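Local coordinates for PKS_KS domain-containing protein (Photorhabdus luminescens subsp. laumondii, PDB 6SMO), which probably acts as a 3-oxoacyl-[acyl-carrier-protein] synthase, lengthening carrier-bound acyl chains by condensation, and holds a pentaoxo-dodecanal polyketide chain in its pocket, at residues 89-97 against 129-139; 61-72 against 222-231. One frame throughout, in Å; residues are numbered along the deposited sequence.

Interaction 1: residues 89-97 against 129-139. With LKZ (3,5,7,9,11-pentakis(oxidanylidene)dodecanal), chain H.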
# COMPACT_ATOMS: atom_id res chain seq x y z
N VAL B 89 11.35 -27.42 -0.44
CA VAL B 89 12.28 -26.80 -1.43
C VAL B 89 11.65 -25.48 -1.92
O VAL B 89 10.46 -25.49 -2.27
CB VAL B 89 12.57 -27.75 -2.61
CG1 VAL B 89 13.61 -27.17 -3.56
CG2 VAL B 89 13.01 -29.13 -2.13
N LEU B 90 12.44 -24.40 -1.94
CA LEU B 90 12.00 -23.04 -2.36
C LEU B 90 11.81 -23.00 -3.88
O LEU B 90 12.68 -23.51 -4.60
CB LEU B 90 13.05 -22.01 -1.92
CG LEU B 90 13.03 -21.65 -0.44
CD1 LEU B 90 14.37 -21.10 0.01
CD2 LEU B 90 11.91 -20.65 -0.15
N LYS B 91 10.69 -22.41 -4.33
CA LYS B 91 10.31 -22.29 -5.76
C LYS B 91 9.80 -20.88 -6.03
O LYS B 91 8.98 -20.37 -5.23
CB LYS B 91 9.23 -23.33 -6.10
CG LYS B 91 9.71 -24.78 -6.11
CD LYS B 91 8.59 -25.78 -6.27
CE LYS B 91 7.81 -26.01 -4.99
NZ LYS B 91 6.64 -26.90 -5.21
N SER B 92 10.26 -20.26 -7.13
CA SER B 92 9.78 -18.96 -7.65
C SER B 92 8.69 -19.22 -8.70
O SER B 92 8.99 -19.15 -9.91
CB SER B 92 10.92 -18.14 -8.22
OG SER B 92 11.60 -18.87 -9.24
N GLU B 93 7.47 -19.52 -8.24
CA GLU B 93 6.32 -19.96 -9.08
C GLU B 93 5.63 -18.75 -9.73
O GLU B 93 4.84 -18.97 -10.66
CB GLU B 93 5.32 -20.75 -8.24
CG GLU B 93 5.87 -22.05 -7.69
CD GLU B 93 4.87 -22.91 -6.93
OE1 GLU B 93 3.73 -23.05 -7.42
OE2 GLU B 93 5.23 -23.43 -5.85
N ARG B 94 5.91 -17.53 -9.24
CA ARG B 94 5.33 -16.26 -9.76
C ARG B 94 3.80 -16.30 -9.62
O ARG B 94 3.11 -15.91 -10.59
CB ARG B 94 5.76 -16.02 -11.21
CG ARG B 94 7.22 -15.65 -11.39
CD ARG B 94 7.47 -14.17 -11.18
NE ARG B 94 8.72 -13.72 -11.79
CZ ARG B 94 9.94 -13.88 -11.27
NH1 ARG B 94 10.10 -14.49 -10.11
NH2 ARG B 94 10.99 -13.42 -11.92
N LYS B 95 3.30 -16.74 -8.47
CA LYS B 95 1.84 -16.91 -8.18
C LYS B 95 1.14 -15.55 -8.24
O LYS B 95 0.02 -15.50 -8.80
CB LYS B 95 1.63 -17.56 -6.81
CG LYS B 95 1.82 -19.07 -6.76
CD LYS B 95 2.13 -19.57 -5.37
CE LYS B 95 1.48 -20.90 -5.04
NZ LYS B 95 1.56 -21.20 -3.59
N TYR B 96 1.75 -14.51 -7.67
CA TYR B 96 1.21 -13.13 -7.61
C TYR B 96 0.82 -12.66 -9.02
O TYR B 96 -0.30 -12.14 -9.18
CB TYR B 96 2.23 -12.17 -6.98
CG TYR B 96 1.95 -10.71 -7.24
CD1 TYR B 96 0.78 -10.11 -6.80
CD2 TYR B 96 2.85 -9.92 -7.95
CE1 TYR B 96 0.51 -8.78 -7.05
CE2 TYR B 96 2.59 -8.59 -8.21
CZ TYR B 96 1.42 -8.01 -7.75
OH TYR B 96 1.16 -6.69 -8.00
N LEU B 97 1.71 -12.85 -9.99
CA LEU B 97 1.50 -12.47 -11.42
C LEU B 97 0.50 -13.44 -12.07
O LEU B 97 -0.34 -12.97 -12.85
CB LEU B 97 2.84 -12.47 -12.15
CG LEU B 97 2.82 -12.04 -13.62
CD1 LEU B 97 2.03 -10.75 -13.81
CD2 LEU B 97 4.23 -11.87 -14.15
N THR B 129 -1.75 -4.81 -4.19
CA THR B 129 -1.02 -5.90 -3.50
C THR B 129 -0.39 -5.35 -2.22
O THR B 129 -0.06 -4.15 -2.19
CB THR B 129 0.04 -6.52 -4.42
OG1 THR B 129 0.45 -7.76 -3.84
CG2 THR B 129 1.25 -5.63 -4.62
N ALA B 130 -0.20 -6.21 -1.22
CA ALA B 130 0.45 -5.82 0.04
C ALA B 130 1.95 -6.13 -0.03
O ALA B 130 2.73 -5.26 0.38
CB ALA B 130 -0.22 -6.54 1.19
N ILE B 131 2.34 -7.30 -0.57
CA ILE B 131 3.79 -7.69 -0.62
C ILE B 131 4.23 -8.03 -2.05
O ILE B 131 5.40 -8.36 -2.21
CB ILE B 131 4.10 -8.86 0.32
CG1 ILE B 131 3.85 -10.21 -0.36
CG2 ILE B 131 3.35 -8.75 1.63
CD1 ILE B 131 3.49 -11.30 0.60
N ALA B 132 3.32 -8.02 -3.02
CA ALA B 132 3.61 -8.35 -4.44
C ALA B 132 4.31 -9.71 -4.51
O ALA B 132 3.82 -10.65 -3.85
CB ALA B 132 4.42 -7.24 -5.06
N ASP B 133 5.41 -9.82 -5.27
CA ASP B 133 6.15 -11.09 -5.50
C ASP B 133 7.28 -11.20 -4.46
O ASP B 133 8.45 -11.31 -4.87
CB ASP B 133 6.67 -11.17 -6.94
CG ASP B 133 7.20 -12.54 -7.33
OD1 ASP B 133 6.59 -13.55 -6.91
OD2 ASP B 133 8.21 -12.59 -8.06
N ALA B 134 6.93 -11.20 -3.17
CA ALA B 134 7.87 -11.34 -2.03
C ALA B 134 8.50 -12.74 -2.05
O ALA B 134 9.69 -12.85 -1.67
CB ALA B 134 7.16 -11.07 -0.73
N ALA B 135 7.74 -13.75 -2.45
CA ALA B 135 8.19 -15.16 -2.60
C ALA B 135 9.39 -15.20 -3.56
O ALA B 135 10.41 -15.83 -3.20
CB ALA B 135 7.06 -16.02 -3.10
N GLY B 136 9.27 -14.55 -4.72
CA GLY B 136 10.33 -14.44 -5.74
C GLY B 136 11.54 -13.68 -5.23
O GLY B 136 12.67 -14.07 -5.58
N MET B 137 11.31 -12.62 -4.44
CA MET B 137 12.38 -11.77 -3.84
C MET B 137 13.13 -12.57 -2.77
O MET B 137 14.38 -12.48 -2.74
CB MET B 137 11.78 -10.51 -3.20
CG MET B 137 11.25 -9.51 -4.22
SD MET B 137 10.85 -7.90 -3.49
CE MET B 137 9.17 -8.18 -2.93
N GLU B 138 12.41 -13.32 -1.93
CA GLU B 138 12.97 -14.18 -0.85
C GLU B 138 13.81 -15.30 -1.47
O GLU B 138 14.95 -15.50 -1.01
CB GLU B 138 11.84 -14.76 0.01
CG GLU B 138 12.32 -15.62 1.16
CD GLU B 138 11.28 -16.58 1.71
OE1 GLU B 138 11.29 -16.83 2.93
OE2 GLU B 138 10.46 -17.08 0.92
N GLU B 139 13.26 -15.99 -2.48
CA GLU B 139 13.90 -17.12 -3.19
C GLU B 139 15.19 -16.64 -3.86
O GLU B 139 16.19 -17.38 -3.81
CB GLU B 139 12.92 -17.73 -4.20
CG GLU B 139 13.44 -18.98 -4.88
CD GLU B 139 14.36 -18.75 -6.07
OE1 GLU B 139 14.20 -17.72 -6.75
OE2 GLU B 139 15.24 -19.61 -6.31
C4 LKZ H . 5.37 -9.12 5.81
C5 LKZ H . 5.06 -7.73 5.34
C6 LKZ H . 3.85 -7.55 4.42
C7 LKZ H . 2.76 -6.82 5.18
C8 LKZ H . 1.47 -6.43 4.46
C10 LKZ H . -2.85 -6.56 7.41
C22 LKZ H . 6.49 -9.67 4.93
C11 LKZ H . -3.38 -7.53 6.38
O19 LKZ H . -3.59 -8.70 6.64
C3 LKZ H . -1.73 -5.85 6.68
O23 LKZ H . -1.70 -4.63 6.62
C2 LKZ H . -0.72 -6.72 5.92
C9 LKZ H . 0.51 -5.89 5.53
O20 LKZ H . 0.78 -4.86 6.12
O21 LKZ H . 2.91 -6.59 6.36
O22 LKZ H . 5.78 -6.79 5.67
O24 LKZ H . 7.66 -9.62 5.26
C23 LKZ H . 6.05 -10.28 3.62
O HOH W 1 8.05 -15.95 -7.44
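Tyr96 lays its ring flat on the main chain of Ala132, a clear case of an aromatic side chain packing on backbone as much as on other side chains. Its CG stands anti to the backbone N (chi1 163°), which sends the ring from the first turn of helix 95-111 into the bend at 129-133. Tyr96 CB meets Ala132 O at 3.8 Å; CG lies by the carbonyl carbon of that residue, and CD2 by the amide N of Asp133. At mid-ring the contact is CH-pi, with Ala132 CA 3.8 Å from the Tyr96 centroid and only 4° off the normal. Farther out, Tyr96 CE2 touches the Ala132 methyl, CB, while Tyr96 CE1 comes within 3.4 Å of Thr129 OG1. The tip, Tyr96 OH, touches Thr129 CG2 at 3.5 Å and is hydrogen-bonded to Phe167 O. Thr129 OG1 accepts from Ala132 N at 3.0 Å, an ST motif that holds the bend under the ring. The same bend lines the pocket of the bound polyketide chain through Ile131 and Ala130, whose CB is 3.7 Å from ligand C8.

Beside it, Arg94 NH1 pairs with Asp133 OD2 at 3.4 Å. The guanidinium and carboxylate planes are 71° apart and the oxygen lies well out of the guanidinium plane, so charge alone binds them. A water accepts from Arg94 N and donates to Asp133 OD1 at 2.9 Å.

The start of helix 95-111 thus packs beside helix 134-144, which the bend joins to strand 123-128. Helix 169-178 also touches Tyr96.

Interaction 2: residues 61-72 against 222-231. With LKZ (3,5,7,9,11-pentakis(oxidanylidene)dodecanal), chain H.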
# COMPACT_ATOMS: atom_id res chain seq x y z
N TYR B 61 -1.09 -27.74 6.63
CA TYR B 61 0.27 -27.74 6.02
C TYR B 61 1.30 -28.17 7.06
O TYR B 61 1.11 -27.88 8.26
CB TYR B 61 0.57 -26.39 5.37
CG TYR B 61 1.07 -25.30 6.28
CD1 TYR B 61 0.25 -24.73 7.25
CD2 TYR B 61 2.36 -24.80 6.16
CE1 TYR B 61 0.71 -23.72 8.09
CE2 TYR B 61 2.83 -23.79 6.98
CZ TYR B 61 2.00 -23.25 7.95
OH TYR B 61 2.45 -22.26 8.77
N GLU B 62 2.37 -28.83 6.61
CA GLU B 62 3.35 -29.56 7.46
C GLU B 62 4.70 -28.83 7.49
O GLU B 62 5.36 -28.89 8.54
CB GLU B 62 3.51 -31.01 6.97
CG GLU B 62 3.99 -31.15 5.53
CD GLU B 62 2.90 -31.10 4.47
OE1 GLU B 62 1.97 -31.92 4.54
OE2 GLU B 62 2.99 -30.23 3.58
N TRP B 63 5.08 -28.16 6.39
CA TRP B 63 6.43 -27.56 6.20
C TRP B 63 6.66 -26.38 7.16
O TRP B 63 7.83 -26.07 7.43
CB TRP B 63 6.67 -27.17 4.74
CG TRP B 63 5.79 -26.09 4.19
CD1 TRP B 63 4.63 -26.25 3.49
CD2 TRP B 63 6.01 -24.67 4.27
NE1 TRP B 63 4.11 -25.04 3.14
CE2 TRP B 63 4.93 -24.05 3.60
CE3 TRP B 63 7.01 -23.87 4.83
CZ2 TRP B 63 4.83 -22.66 3.49
CZ3 TRP B 63 6.90 -22.50 4.73
CH2 TRP B 63 5.82 -21.90 4.06
N GLY B 64 5.59 -25.76 7.66
CA GLY B 64 5.66 -24.65 8.64
C GLY B 64 6.21 -25.11 9.98
O GLY B 64 7.13 -24.46 10.50
N ARG B 65 5.65 -26.20 10.52
CA ARG B 65 5.96 -26.73 11.88
C ARG B 65 7.30 -27.49 11.86
O ARG B 65 8.09 -27.30 12.80
CB ARG B 65 4.83 -27.65 12.36
CG ARG B 65 4.87 -27.99 13.84
CD ARG B 65 3.95 -29.15 14.19
NE ARG B 65 4.04 -29.54 15.59
CZ ARG B 65 3.29 -29.05 16.58
NH1 ARG B 65 3.48 -29.49 17.82
NH2 ARG B 65 2.36 -28.14 16.35
N GLU B 66 7.54 -28.31 10.83
CA GLU B 66 8.68 -29.27 10.77
C GLU B 66 9.98 -28.53 10.45
O GLU B 66 10.94 -28.66 11.25
CB GLU B 66 8.40 -30.37 9.74
CG GLU B 66 7.28 -31.31 10.15
CD GLU B 66 7.09 -32.51 9.24
OE1 GLU B 66 6.68 -33.57 9.74
OE2 GLU B 66 7.35 -32.38 8.03
N ARG B 67 10.02 -27.79 9.34
CA ARG B 67 11.26 -27.16 8.79
C ARG B 67 11.63 -25.92 9.60
O ARG B 67 12.77 -25.87 10.10
CB ARG B 67 11.06 -26.84 7.30
CG ARG B 67 12.06 -25.85 6.72
CD ARG B 67 13.50 -26.34 6.71
NE ARG B 67 14.40 -25.33 6.17
CZ ARG B 67 15.70 -25.50 5.95
NH1 ARG B 67 16.42 -24.51 5.46
NH2 ARG B 67 16.29 -26.66 6.22
N PHE B 68 10.71 -24.95 9.72
CA PHE B 68 10.97 -23.59 10.26
C PHE B 68 10.61 -23.49 11.74
O PHE B 68 11.25 -22.69 12.45
CB PHE B 68 10.21 -22.54 9.43
CG PHE B 68 10.68 -22.44 8.00
CD1 PHE B 68 11.88 -21.81 7.69
CD2 PHE B 68 9.94 -22.99 6.97
CE1 PHE B 68 12.31 -21.73 6.38
CE2 PHE B 68 10.37 -22.90 5.65
CZ PHE B 68 11.56 -22.27 5.36
N GLY B 69 9.60 -24.25 12.19
CA GLY B 69 9.16 -24.28 13.60
C GLY B 69 8.15 -23.20 13.91
O GLY B 69 8.33 -22.49 14.92
N PHE B 70 7.12 -23.06 13.06
CA PHE B 70 5.95 -22.17 13.27
C PHE B 70 4.87 -22.94 14.05
O PHE B 70 4.72 -24.15 13.82
CB PHE B 70 5.38 -21.67 11.94
CG PHE B 70 6.36 -20.97 11.03
CD1 PHE B 70 7.27 -20.04 11.52
CD2 PHE B 70 6.35 -21.21 9.66
CE1 PHE B 70 8.16 -19.40 10.67
CE2 PHE B 70 7.23 -20.56 8.81
CZ PHE B 70 8.14 -19.65 9.32
N LYS B 71 4.15 -22.24 14.93
CA LYS B 71 3.04 -22.80 15.75
C LYS B 71 1.78 -22.97 14.88
O LYS B 71 0.92 -23.78 15.26
CB LYS B 71 2.77 -21.90 16.96
CG LYS B 71 3.90 -21.84 17.97
CD LYS B 71 3.75 -20.73 19.00
CE LYS B 71 2.75 -21.05 20.08
NZ LYS B 71 2.51 -19.89 20.97
N SER B 72 1.69 -22.24 13.77
CA SER B 72 0.58 -22.30 12.78
C SER B 72 0.64 -23.63 12.01
O SER B 72 1.76 -24.06 11.67
CB SER B 72 0.61 -21.12 11.85
OG SER B 72 -0.46 -21.17 10.92
N LEU B 222 2.12 -17.11 0.84
CA LEU B 222 2.39 -18.41 1.48
C LEU B 222 3.83 -18.81 1.22
O LEU B 222 4.05 -19.82 0.60
CB LEU B 222 1.39 -19.42 0.92
CG LEU B 222 -0.06 -19.04 1.17
CD1 LEU B 222 -0.97 -20.22 0.90
CD2 LEU B 222 -0.25 -18.53 2.58
N CYS B 223 4.74 -18.00 1.72
CA CYS B 223 6.20 -18.22 1.68
C CYS B 223 6.70 -18.09 3.11
O CYS B 223 6.04 -17.47 3.92
CB CYS B 223 6.91 -17.25 0.76
SG CYS B 223 6.54 -15.50 1.04
N PRO B 224 7.86 -18.66 3.46
CA PRO B 224 8.34 -18.63 4.85
C PRO B 224 8.51 -17.22 5.45
O PRO B 224 8.17 -17.05 6.61
CB PRO B 224 9.71 -19.32 4.77
CG PRO B 224 9.62 -20.20 3.54
CD PRO B 224 8.75 -19.43 2.58
N LEU B 225 9.03 -16.28 4.66
CA LEU B 225 9.28 -14.87 5.08
C LEU B 225 7.95 -14.23 5.51
O LEU B 225 7.89 -13.74 6.66
CB LEU B 225 9.96 -14.12 3.92
CG LEU B 225 9.65 -12.63 3.75
CD1 LEU B 225 9.96 -11.82 5.01
CD2 LEU B 225 10.44 -12.07 2.58
N SER B 226 6.93 -14.28 4.65
CA SER B 226 5.58 -13.68 4.89
C SER B 226 4.90 -14.34 6.09
O SER B 226 4.43 -13.60 6.97
CB SER B 226 4.73 -13.76 3.65
OG SER B 226 3.42 -13.26 3.89
N ILE B 227 4.86 -15.68 6.13
CA ILE B 227 4.20 -16.46 7.21
C ILE B 227 4.98 -16.26 8.52
O ILE B 227 4.33 -16.06 9.56
CB ILE B 227 4.07 -17.95 6.83
CG1 ILE B 227 3.19 -18.14 5.58
CG2 ILE B 227 3.55 -18.77 8.01
CD1 ILE B 227 2.97 -19.57 5.17
N GLY B 228 6.31 -16.31 8.45
CA GLY B 228 7.22 -16.12 9.59
C GLY B 228 7.12 -14.73 10.19
O GLY B 228 7.24 -14.61 11.43
N SER B 229 6.91 -13.71 9.35
CA SER B 229 6.78 -12.28 9.75
C SER B 229 5.57 -12.11 10.67
O SER B 229 5.73 -11.48 11.74
CB SER B 229 6.68 -11.38 8.54
OG SER B 229 5.49 -11.64 7.81
N PHE B 230 4.43 -12.67 10.29
CA PHE B 230 3.17 -12.59 11.08
C PHE B 230 3.28 -13.51 12.29
O PHE B 230 2.86 -13.12 13.39
CB PHE B 230 1.96 -12.91 10.20
CG PHE B 230 1.71 -11.93 9.08
CD1 PHE B 230 1.40 -10.61 9.35
CD2 PHE B 230 1.79 -12.33 7.76
CE1 PHE B 230 1.18 -9.71 8.32
CE2 PHE B 230 1.57 -11.42 6.74
CZ PHE B 230 1.26 -10.12 7.02
N GLU B 231 3.84 -14.69 12.08
CA GLU B 231 4.09 -15.69 13.16
C GLU B 231 4.89 -15.02 14.29
O GLU B 231 4.45 -15.11 15.45
CB GLU B 231 4.84 -16.90 12.59
CG GLU B 231 5.15 -17.96 13.63
CD GLU B 231 3.96 -18.79 14.09
OE1 GLU B 231 3.12 -19.14 13.24
OE2 GLU B 231 3.89 -19.10 15.30
C4 LKZ H . 5.37 -9.12 5.81
C5 LKZ H . 5.06 -7.73 5.34
C6 LKZ H . 3.85 -7.55 4.42
C7 LKZ H . 2.76 -6.82 5.18
C8 LKZ H . 1.47 -6.43 4.46
C10 LKZ H . -2.85 -6.56 7.41
C22 LKZ H . 6.49 -9.67 4.93
C11 LKZ H . -3.38 -7.53 6.38
O19 LKZ H . -3.59 -8.70 6.64
C3 LKZ H . -1.73 -5.85 6.68
O23 LKZ H . -1.70 -4.63 6.62
C2 LKZ H . -0.72 -6.72 5.92
C9 LKZ H . 0.51 -5.89 5.53
O20 LKZ H . 0.78 -4.86 6.12
O21 LKZ H . 2.91 -6.59 6.36
O22 LKZ H . 5.78 -6.79 5.67
O24 LKZ H . 7.66 -9.62 5.26
C23 LKZ H . 6.05 -10.28 3.62
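Pro224 and the aromatic side chains of Trp63, Phe68 and Phe70 form the apolar part of this contact, which illustrates how a short, weakly bonded helix can be fastened by rings. Pro224 CB sits over one face of Phe68, 3.9 Å from the ring centroid and 24° off the normal, a CH-pi contact. The six-membered rim of the Trp63 indole lies against the start of helix 224-233: Trp63 CZ3 is 3.8 Å from Pro224 CG, and CH2 is 3.8 Å from Ile227 CD1. Having CG between the backbone N and the carbonyl carbon (chi1 64°) helps bring the indole there. Phe70 fills the next turn, its CE1 3.6 Å from Gly228 CA.

The polar part belongs to Glu231. Lys71 N donates to Glu231 OE2 at 3.2 Å from above the carboxylate plane, and Ser72 N gives a weak bond to Glu231 OE1, linking the chain after helix 63-68 to helix 224-233.

While Pro224, Ile227 and Glu231 face 61-72, Leu225, Ser226, Ser229 and Phe230 line the polyketide pocket. Helices 63-68 and 224-231 cross at -90°, and helix 134-144 packs on Pro224.

In the fold
Interactions 1 and 2 lie with their centres about 15 Å apart, within the N-terminal ketosynthase domain. Both segments of interaction 1 fall between the two segments of interaction 2 in the sequence, and helices 63-68 and 95-111 are consecutive. Segments 129-139 and 222-231 follow the neighbouring parallel strands 123-128 and 212-219 of the large beta-sheet, and their helices meet where Leu225 N lies 2.9 Å from Glu138 OE1, an oxygen hydrogen-bonded to His118 of the Ketoacyl_synth_N domain-containing chain. Both segments touch the polyketide ligand and both lie against that chain, so the two contacts back a pocket wall close to a subunit interface.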